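Ribosomal protein S2-related protein (Deinococcus radiodurans, PDB 2JH3) binds a 4Fe-4S cluster and probably belongs to the chelatase superfamily, perhaps inserting iron into sirohydrochlorin. Local coordinates at residues A[208-216]-A[241-249]; A[171-179]-A[192-201]. All coordinates share one frame; numbering follows the deposited sequence.

Contact 1 of 2, residues A[208-216]-A[241-249]; sequences VLVPFLTHL and LHVGGPVGE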
# COMPACT_ATOMS: atom_id res chain seq x y z
N VAL A 208 21.41 35.53 -20.44
CA VAL A 208 20.19 34.98 -19.81
C VAL A 208 19.92 33.51 -20.31
O VAL A 208 19.95 33.22 -21.51
CB VAL A 208 18.94 35.90 -20.00
CG1 VAL A 208 18.65 36.12 -21.47
CG2 VAL A 208 17.72 35.37 -19.18
N LEU A 209 19.74 32.61 -19.36
CA LEU A 209 19.51 31.24 -19.71
C LEU A 209 18.00 30.92 -19.61
O LEU A 209 17.38 31.11 -18.56
CB LEU A 209 20.31 30.32 -18.80
CG LEU A 209 20.14 28.83 -19.03
CD1 LEU A 209 20.81 28.39 -20.30
CD2 LEU A 209 20.73 28.11 -17.89
N VAL A 210 17.46 30.48 -20.72
CA VAL A 210 16.10 29.91 -20.78
C VAL A 210 16.15 28.41 -21.14
O VAL A 210 16.44 28.02 -22.27
CB VAL A 210 15.15 30.75 -21.69
CG1 VAL A 210 13.71 30.07 -21.85
CG2 VAL A 210 15.00 32.14 -21.12
N PRO A 211 15.83 27.58 -20.16
CA PRO A 211 15.58 26.19 -20.37
C PRO A 211 14.37 25.90 -21.26
O PRO A 211 13.21 26.31 -20.92
CB PRO A 211 15.36 25.65 -18.95
CG PRO A 211 15.99 26.70 -18.05
CD PRO A 211 15.64 27.95 -18.75
N PHE A 212 14.63 25.26 -22.40
CA PHE A 212 13.54 24.84 -23.36
C PHE A 212 12.97 23.50 -22.88
O PHE A 212 13.15 22.49 -23.51
CB PHE A 212 14.08 24.69 -24.77
CG PHE A 212 13.01 24.54 -25.81
CD1 PHE A 212 12.15 25.60 -26.08
CD2 PHE A 212 12.95 23.40 -26.62
CE1 PHE A 212 11.18 25.51 -27.10
CE2 PHE A 212 11.99 23.32 -27.62
CZ PHE A 212 11.11 24.40 -27.85
N LEU A 213 12.34 23.54 -21.72
CA LEU A 213 11.84 22.38 -20.98
C LEU A 213 10.41 22.67 -20.51
O LEU A 213 10.08 23.81 -20.16
CB LEU A 213 12.71 22.18 -19.71
CG LEU A 213 13.99 21.37 -19.70
CD1 LEU A 213 14.44 20.87 -21.01
CD2 LEU A 213 15.06 22.13 -18.96
N THR A 214 9.57 21.63 -20.43
CA THR A 214 8.27 21.82 -19.80
C THR A 214 8.44 22.05 -18.33
O THR A 214 7.70 22.84 -17.73
CB THR A 214 7.33 20.59 -19.97
OG1 THR A 214 8.02 19.42 -19.56
CG2 THR A 214 6.88 20.45 -21.41
N HIS A 215 9.40 21.36 -17.74
CA HIS A 215 9.64 21.43 -16.29
C HIS A 215 11.08 21.13 -16.00
O HIS A 215 11.85 20.73 -16.88
CB HIS A 215 8.78 20.40 -15.53
CG HIS A 215 9.02 19.01 -16.00
ND1 HIS A 215 8.66 18.59 -17.26
CD2 HIS A 215 9.66 17.98 -15.42
CE1 HIS A 215 9.03 17.33 -17.43
NE2 HIS A 215 9.66 16.95 -16.33
N LEU A 216 11.43 21.31 -14.73
CA LEU A 216 12.75 20.97 -14.25
C LEU A 216 12.64 20.23 -12.93
O LEU A 216 12.34 20.84 -11.89
CB LEU A 216 13.58 22.26 -14.12
CG LEU A 216 15.10 22.09 -14.12
CD1 LEU A 216 15.59 21.45 -15.39
CD2 LEU A 216 15.73 23.44 -13.92
N LEU A 241 25.21 35.75 -15.33
CA LEU A 241 24.17 34.91 -15.97
C LEU A 241 22.89 35.01 -15.17
O LEU A 241 22.87 34.60 -14.01
CB LEU A 241 24.58 33.44 -15.99
CG LEU A 241 23.60 32.55 -16.78
CD1 LEU A 241 23.57 32.95 -18.25
CD2 LEU A 241 24.02 31.10 -16.65
N HIS A 242 21.83 35.49 -15.80
CA HIS A 242 20.51 35.36 -15.18
C HIS A 242 19.81 34.04 -15.63
O HIS A 242 19.64 33.76 -16.82
CB HIS A 242 19.68 36.60 -15.47
CG HIS A 242 20.44 37.87 -15.30
ND1 HIS A 242 20.67 38.44 -14.06
CD2 HIS A 242 21.06 38.66 -16.21
CE1 HIS A 242 21.39 39.54 -14.23
NE2 HIS A 242 21.65 39.69 -15.52
N VAL A 243 19.40 33.25 -14.65
CA VAL A 243 18.76 31.98 -14.93
C VAL A 243 17.23 32.00 -14.72
O VAL A 243 16.71 32.22 -13.61
CB VAL A 243 19.43 30.86 -14.15
CG1 VAL A 243 18.76 29.47 -14.48
CG2 VAL A 243 20.90 30.83 -14.53
N GLY A 244 16.56 31.73 -15.85
CA GLY A 244 15.10 31.67 -15.93
C GLY A 244 14.67 30.24 -15.65
O GLY A 244 15.48 29.29 -15.72
N GLY A 245 13.42 30.13 -15.26
CA GLY A 245 12.75 28.85 -15.15
C GLY A 245 12.40 28.38 -16.55
O GLY A 245 12.55 29.13 -17.50
N PRO A 246 11.93 27.14 -16.65
CA PRO A 246 11.57 26.44 -17.86
C PRO A 246 10.50 27.17 -18.56
O PRO A 246 9.58 27.66 -17.91
CB PRO A 246 11.06 25.10 -17.36
CG PRO A 246 11.67 24.91 -16.15
CD PRO A 246 11.76 26.26 -15.48
N VAL A 247 10.60 27.25 -19.88
CA VAL A 247 9.71 28.07 -20.65
C VAL A 247 8.28 27.52 -20.55
O VAL A 247 7.30 28.29 -20.60
CB VAL A 247 10.13 28.16 -22.12
CG1 VAL A 247 10.07 26.82 -22.85
CG2 VAL A 247 9.26 29.15 -22.85
N GLY A 248 8.20 26.20 -20.36
CA GLY A 248 6.92 25.49 -20.28
C GLY A 248 6.05 26.03 -19.17
O GLY A 248 4.87 25.80 -19.18
N GLU A 249 6.63 26.75 -18.21
CA GLU A 249 5.86 27.24 -17.10
C GLU A 249 5.40 28.71 -17.31
O GLU A 249 4.70 29.27 -16.48
CB GLU A 249 6.66 27.09 -15.80
CG GLU A 249 7.54 25.78 -15.65
CD GLU A 249 6.79 24.50 -15.24
OE1 GLU A 249 5.65 24.31 -15.72
OE2 GLU A 249 7.35 23.68 -14.44
O HOH W 1 9.89 22.58 -12.64

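Contact 2 of 2, residues A[171-179]-A[192-201]; sequences AGVEVVLES and AVPLSEWPSR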
# COMPACT_ATOMS: atom_id res chain seq x y z
N ALA A 171 21.52 40.36 -27.82
CA ALA A 171 22.92 40.43 -28.31
C ALA A 171 23.29 39.27 -29.17
O ALA A 171 24.00 39.42 -30.14
CB ALA A 171 23.90 40.55 -27.11
N GLY A 172 22.84 38.08 -28.81
CA GLY A 172 22.98 36.95 -29.70
C GLY A 172 22.14 35.79 -29.15
O GLY A 172 21.53 35.91 -28.09
N VAL A 173 22.13 34.68 -29.89
CA VAL A 173 21.38 33.47 -29.47
C VAL A 173 22.17 32.19 -29.70
O VAL A 173 22.58 31.87 -30.82
CB VAL A 173 19.96 33.37 -30.15
CG1 VAL A 173 19.15 32.25 -29.48
CG2 VAL A 173 19.20 34.71 -30.00
N GLU A 174 22.36 31.45 -28.61
CA GLU A 174 23.05 30.13 -28.66
C GLU A 174 22.27 29.01 -27.90
O GLU A 174 21.74 29.26 -26.81
CB GLU A 174 24.44 30.25 -28.02
CG GLU A 174 25.32 31.38 -28.62
CD GLU A 174 25.63 31.18 -30.09
OE1 GLU A 174 25.54 30.00 -30.56
OE2 GLU A 174 25.93 32.19 -30.78
N VAL A 175 22.28 27.80 -28.45
CA VAL A 175 21.79 26.57 -27.79
C VAL A 175 22.92 25.93 -27.00
O VAL A 175 24.02 25.87 -27.46
CB VAL A 175 21.23 25.52 -28.86
CG1 VAL A 175 20.78 24.21 -28.22
CG2 VAL A 175 20.09 26.13 -29.70
N VAL A 176 22.65 25.49 -25.78
CA VAL A 176 23.59 24.72 -24.98
C VAL A 176 22.86 23.49 -24.40
O VAL A 176 21.64 23.50 -24.29
CB VAL A 176 24.22 25.56 -23.83
CG1 VAL A 176 25.07 26.64 -24.40
CG2 VAL A 176 23.20 26.15 -22.99
N LEU A 177 23.61 22.47 -23.98
CA LEU A 177 23.05 21.18 -23.62
C LEU A 177 23.14 20.88 -22.14
O LEU A 177 24.17 21.14 -21.49
CB LEU A 177 23.79 20.07 -24.34
CG LEU A 177 23.71 19.93 -25.84
CD1 LEU A 177 24.14 18.52 -26.16
CD2 LEU A 177 22.29 20.18 -26.38
N GLU A 178 22.08 20.26 -21.63
CA GLU A 178 22.10 19.68 -20.30
C GLU A 178 23.31 18.72 -20.18
O GLU A 178 23.75 18.12 -21.16
CB GLU A 178 20.81 18.92 -20.04
CG GLU A 178 19.70 19.77 -19.45
CD GLU A 178 18.51 18.94 -18.96
OE1 GLU A 178 18.17 17.92 -19.61
OE2 GLU A 178 17.92 19.30 -17.92
N SER A 179 23.89 18.60 -18.99
CA SER A 179 25.01 17.67 -18.83
C SER A 179 24.60 16.18 -19.07
O SER A 179 23.53 15.73 -18.62
CB SER A 179 25.62 17.85 -17.45
OG SER A 179 24.61 17.67 -16.46
N ALA A 192 26.39 21.44 -30.36
CA ALA A 192 26.19 22.60 -29.47
C ALA A 192 26.91 22.29 -28.17
O ALA A 192 27.11 21.13 -27.82
CB ALA A 192 24.72 22.85 -29.16
N VAL A 193 27.25 23.31 -27.41
CA VAL A 193 28.28 23.14 -26.42
C VAL A 193 27.54 22.78 -25.17
O VAL A 193 26.38 23.13 -25.04
CB VAL A 193 29.15 24.39 -26.35
CG1 VAL A 193 29.37 24.92 -27.78
CG2 VAL A 193 28.53 25.44 -25.52
N PRO A 194 28.17 22.02 -24.28
CA PRO A 194 27.46 21.77 -23.02
C PRO A 194 27.30 23.08 -22.29
O PRO A 194 28.01 24.05 -22.57
CB PRO A 194 28.39 20.84 -22.25
CG PRO A 194 29.38 20.33 -23.28
CD PRO A 194 29.50 21.40 -24.31
N LEU A 195 26.31 23.12 -21.42
CA LEU A 195 26.12 24.27 -20.54
C LEU A 195 27.35 24.59 -19.67
O LEU A 195 27.57 25.74 -19.33
CB LEU A 195 24.91 23.96 -19.64
CG LEU A 195 24.55 24.97 -18.57
CD1 LEU A 195 24.19 26.30 -19.14
CD2 LEU A 195 23.40 24.45 -17.69
N SER A 196 28.13 23.56 -19.31
CA SER A 196 29.37 23.72 -18.53
C SER A 196 30.45 24.49 -19.32
O SER A 196 31.43 24.93 -18.76
CB SER A 196 29.85 22.36 -18.05
OG SER A 196 30.30 21.61 -19.14
N GLU A 197 30.22 24.74 -20.61
CA GLU A 197 31.08 25.54 -21.43
C GLU A 197 30.38 26.83 -21.93
O GLU A 197 30.81 27.46 -22.90
CB GLU A 197 31.47 24.69 -22.64
CG GLU A 197 32.25 23.42 -22.32
CD GLU A 197 33.69 23.72 -21.93
OE1 GLU A 197 34.25 23.00 -21.07
OE2 GLU A 197 34.25 24.70 -22.49
N TRP A 198 29.31 27.26 -21.28
CA TRP A 198 28.48 28.34 -21.87
C TRP A 198 29.19 29.67 -22.18
O TRP A 198 28.86 30.31 -23.17
CB TRP A 198 27.21 28.62 -21.02
CG TRP A 198 27.40 29.30 -19.70
CD1 TRP A 198 27.43 28.70 -18.46
CD2 TRP A 198 27.52 30.71 -19.45
NE1 TRP A 198 27.62 29.63 -17.47
CE2 TRP A 198 27.68 30.88 -18.04
CE3 TRP A 198 27.62 31.83 -20.27
CZ2 TRP A 198 27.90 32.14 -17.45
CZ3 TRP A 198 27.83 33.07 -19.69
CH2 TRP A 198 27.98 33.22 -18.29
N PRO A 199 30.13 30.13 -21.32
CA PRO A 199 30.78 31.40 -21.65
C PRO A 199 31.60 31.37 -22.99
O PRO A 199 31.85 32.43 -23.56
CB PRO A 199 31.66 31.65 -20.41
CG PRO A 199 31.07 30.76 -19.32
CD PRO A 199 30.62 29.58 -20.04
N SER A 200 31.97 30.19 -23.49
CA SER A 200 32.58 30.03 -24.81
C SER A 200 31.68 30.50 -25.97
O SER A 200 32.15 30.65 -27.12
CB SER A 200 32.93 28.57 -25.07
OG SER A 200 31.80 27.77 -25.36
N ARG A 201 30.39 30.73 -25.67
CA ARG A 201 29.42 31.12 -26.69
C ARG A 201 28.81 32.49 -26.42
O ARG A 201 27.80 32.84 -26.97
CB ARG A 201 28.32 30.05 -26.79
CG ARG A 201 28.71 28.80 -27.59
CD ARG A 201 29.05 29.18 -29.09
NE ARG A 201 29.25 27.96 -29.87
CZ ARG A 201 30.38 27.26 -29.88
NH1 ARG A 201 31.42 27.70 -29.18
NH2 ARG A 201 30.48 26.12 -30.58

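Contact 1 of 2, residues A[208-216]-A[241-249]
Leu209 is gripped at both backbone ends: its N donates to His242 O (2.8 Å, 166° at the hydrogen), and its O receives Gly244 N at 2.9 Å. Beyond the last bridge two more backbone bonds join Pro211 and the loop after it to the 3-10 turn 247-249, Val247 N to Pro211 O (3.0 Å) and Gly248 N to Leu213 O. Glu249, bent at chi2 (-80°), brings its CD to 3.1 Å from Thr214 O, while OE2 takes a weak bond from a water that accepts from Leu216 N. With an alanine in place of Glu249, that water is likely to lose its second mate, and Arg21 its distant, weak acidic partner. The paired strands are the arms of a right-handed beta-alpha-beta crossover through helix 218-234; strand 241-243 forms one margin of the parallel sheet of the CbiX-type domain. On that helix's side Leu209 CD2 and Val243 CG1 lie alongside each other, 4.2 Å apart. On the opposite face, which Val208 and Val210 share with helix 122-133, the side chains of Val210 and Val247 cross at about a right angle, CG1 to CB 4.1 Å. Phe212 lies alongside Val247, CD1 4.0 Å from CG1. Pro246 packs CB against Leu213 O and CG against Leu216 CB.

Contact 2 of 2, residues A[171-179]-A[192-201]
Glu174 lays its CG over the backbone of Arg201, 3.3 Å from Arg201 O, with the Arg201 CB beside it. The two side chains cross at about a right angle, and so do their flat ends: carboxylate and guanidinium planes stand 87° apart. Glu174 OE1 comes in at the guanidinium edge near its plane, yet stays 4.3 Å from Arg201 NE, so the charges probably attract without forming a salt bridge. One guanidinium face is covered by Val193 CG1, which sits over its centre. Deeper in, Val176 is the apolar hub. With its CG1 turned away from the carbonyl carbon (chi1 -66°), it sets CG1 against Val193 CG2 at 3.8 Å and leaves CG2 to meet Leu195 CD1 at 4.0 Å.

The backbone here is the edge of the parallel sheet of the CbiX-type domain: a short, weakly bonded strand at about 193-194 runs alongside strand 172-177, whose other side pairs with 144-149. Leu177 bridges to Pro194 in the parallel manner, its N donating to Val193 O (3.0 Å, a bent 144°) and its O accepting from Leu195 N (2.9 Å). Pairing fades toward the start: Ala192 CB packs on Val175 O at 3.5 Å, and Val193 N is buried by the contact with no partner in the model. From Leu195 the chain winds into 3-10 turns that fold back over the sheet. Ser200 OG and Ser200 N both bond to Glu197 O, which steadies the last turn before Arg201. Trp198 has the CG of Pro199 over one ring face and reaches Ala231 of helix 218-234, while Glu197 makes a salt bridge to Arg234 of the same helix.

How the contacts relate
Contacts 1 and 2 finish the two opposite margins of one five-stranded parallel sheet, their centres about 14 Å apart. Contact 2 comes first in the chain, and strand 207-211 is the next strand after 193-194. Both are partly buried and far from the iron-sulfur cluster. Contact 1 is the larger and more regular, with two full strand bridges continued by further backbone bonds; contact 2 has one sound bridge, then relies on valine and leucine packing and a Glu174-Arg201 approach too long for a salt bridge. They meet on the face next to helix 218-234, where Leu209 CD2 touches Leu195 CD1 (4.1 Å) and Leu241 CB touches Trp198 CZ2 (3.9 Å).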